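Local coordinates for cupin domain-containing protein (Rhodopseudomonas palustris, PDB 3LAG), which is of unknown function but has a cupin fold that binds nickel and calcium ions, at residues Ile51-Pro54 against Asp55-Ser59. Residues are numbered along the deposited sequence; the frame is centred on the assembly and turned at random.
Sequences IVAP and DGTRS
Val52 CG2 and Arg58 CG both stand trans to their carbonyl carbons (chi1 of Arg58 -66°), which lays the two side chains alongside one another on one face of the beta hairpin formed by strands 47-52 and 58-63 of the cupin domain, closed by a type I turn with a G1 bulge. The arginine runs extended from CG to NE, and Val52 CG2 packs against it, 3.8 Å from Arg58 NE and oblique to the guanidinium. With alanine at Val52, losing the methyl contact with Arg58 CG and NE is likely to open a gap beside a less restrained arginine. On the face of Ile51 and Ser59, a water donates to Ile51 O and hydrogen-bonds Ser59 OG, while Ile51 touches His77, a nickel ligand. The backbones pair through Ile51 N to Ser59 O (2.8 Å), Ser59 N to Ile51 O and Ala53 N to Thr57 O. In the turn, Gly56 N reaches Ala53 O from above the carbonyl plane; at Gly56's backbone angles (phi 89°) a CB would jam against the preceding carbonyl oxygen. Asp55 forms an Asx turn: its OD1 takes Thr57 N from above the carboxylate plane and, on its syn lone pair, Thr57 OG1 at 2.7 Å.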
ATOM      1  N   ILE B  51       7.932 -16.614  -8.751  1.00  8.82           N
ATOM      2  CA  ILE B  51       6.729 -17.263  -8.256  1.00  9.31           C
ATOM      3  C   ILE B  51       6.779 -18.716  -8.687  1.00  9.17           C
ATOM      4  O   ILE B  51       6.925 -19.003  -9.882  1.00  9.99           O
ATOM      5  CB  ILE B  51       5.452 -16.627  -8.844  1.00 11.02           C
ATOM      6  CG1 ILE B  51       5.425 -15.126  -8.532  1.00 12.63           C
ATOM      7  CG2 ILE B  51       4.214 -17.343  -8.309  1.00 12.76           C
ATOM      8  CD1 ILE B  51       4.196 -14.396  -9.045  1.00 14.52           C
ATOM      9  N   VAL B  52       6.697 -19.630  -7.722  1.00  9.17           N
ATOM     10  CA  VAL B  52       6.705 -21.056  -8.018  1.00 10.22           C
ATOM     11  C   VAL B  52       5.287 -21.584  -7.876  1.00  9.11           C
ATOM     12  O   VAL B  52       4.679 -21.509  -6.799  1.00 10.38           O
ATOM     13  CB  VAL B  52       7.630 -21.851  -7.088  1.00 10.99           C
ATOM     14  CG1 VAL B  52       7.750 -23.304  -7.581  1.00 11.01           C
ATOM     15  CG2 VAL B  52       8.999 -21.184  -6.992  1.00 11.79           C
ATOM     16  N   ALA B  53       4.746 -22.064  -8.993  1.00 11.81           N
ATOM     17  CA  ALA B  53       3.390 -22.585  -9.035  1.00 14.07           C
ATOM     18  C   ALA B  53       3.368 -23.970  -8.401  1.00 14.78           C
ATOM     19  O   ALA B  53       4.419 -24.583  -8.213  1.00 13.76           O
ATOM     20  CB  ALA B  53       2.903 -22.649 -10.481  1.00 14.32           C
ATOM     21  N   PRO B  54       2.170 -24.472  -8.061  1.00 16.32           N
ATOM     22  CA  PRO B  54       2.108 -25.812  -7.464  1.00 18.40           C
ATOM     23  C   PRO B  54       2.772 -26.896  -8.324  1.00 19.39           C
ATOM     24  O   PRO B  54       3.245 -27.881  -7.759  1.00 21.38           O
ATOM     25  CB  PRO B  54       0.602 -26.066  -7.329  1.00 18.70           C
ATOM     26  CG  PRO B  54       0.004 -24.705  -7.215  1.00 18.26           C
ATOM     27  CD  PRO B  54       0.851 -23.815  -8.090  1.00 17.13           C
ATOM     28  N   ASP B  55       2.824 -26.720  -9.644  1.00 18.05           N
ATOM     29  CA  ASP B  55       3.432 -27.733 -10.510  1.00 16.81           C
ATOM     30  C   ASP B  55       4.950 -27.616 -10.592  1.00 17.10           C
ATOM     31  O   ASP B  55       5.602 -28.355 -11.332  1.00 17.53           O
ATOM     32  CB  ASP B  55       2.805 -27.741 -11.917  1.00 16.74           C
ATOM     33  CG  ASP B  55       3.251 -26.571 -12.774  1.00 15.86           C
ATOM     34  OD1 ASP B  55       3.878 -25.637 -12.241  1.00 16.23           O
ATOM     35  OD2 ASP B  55       2.973 -26.578 -13.989  1.00 17.11           O
ATOM     36  N   GLY B  56       5.513 -26.682  -9.833  1.00 16.08           N
ATOM     37  CA  GLY B  56       6.952 -26.538  -9.780  1.00 16.97           C
ATOM     38  C   GLY B  56       7.528 -25.608 -10.826  1.00 16.12           C
ATOM     39  O   GLY B  56       8.707 -25.256 -10.756  1.00 16.37           O
ATOM     40  N   THR B  57       6.713 -25.203 -11.800  1.00 14.58           N
ATOM     41  CA  THR B  57       7.185 -24.243 -12.800  1.00 13.10           C
ATOM     42  C   THR B  57       7.281 -22.843 -12.199  1.00 11.02           C
ATOM     43  O   THR B  57       6.590 -22.524 -11.232  1.00 12.04           O
ATOM     44  CB  THR B  57       6.343 -24.238 -14.116  1.00 12.84           C
ATOM     45  OG1 THR B  57       5.000 -23.815 -13.852  1.00 11.85           O
ATOM     46  CG2 THR B  57       6.322 -25.624 -14.748  1.00 15.31           C
ATOM     47  N   ARG B  58       8.151 -22.029 -12.783  1.00 11.85           N
ATOM     48  CA  ARG B  58       8.486 -20.725 -12.233  1.00 12.84           C
ATOM     49  C   ARG B  58       8.289 -19.615 -13.239  1.00 11.84           C
ATOM     50  O   ARG B  58       8.491 -19.804 -14.443  1.00 11.23           O
ATOM     51  CB  ARG B  58       9.950 -20.698 -11.786  1.00 14.70           C
ATOM     52  CG  ARG B  58      10.269 -21.609 -10.626  1.00 17.14           C
ATOM     53  CD  ARG B  58      11.736 -21.501 -10.247  1.00 17.13           C
ATOM     54  NE  ARG B  58      12.025 -22.228  -9.015  1.00 18.43           N
ATOM     55  CZ  ARG B  58      13.034 -21.946  -8.200  1.00 22.36           C
ATOM     56  NH1 ARG B  58      13.860 -20.946  -8.484  1.00 23.79           N
ATOM     57  NH2 ARG B  58      13.215 -22.665  -7.097  1.00 23.99           N
ATOM     58  N   SER B  59       7.934 -18.449 -12.723  1.00 11.02           N
ATOM     59  CA  SER B  59       7.839 -17.247 -13.528  1.00 10.57           C
ATOM     60  C   SER B  59       8.386 -16.098 -12.695  1.00 10.50           C
ATOM     61  O   SER B  59       8.584 -16.231 -11.489  1.00 11.42           O
ATOM     62  CB  SER B  59       6.393 -16.986 -13.948  1.00 11.65           C
ATOM     63  OG  SER B  59       5.549 -16.851 -12.818  1.00 13.66           O
TER
HETATM   64  O   HOH W   1       4.798 -19.192 -11.684  1.00 12.15           O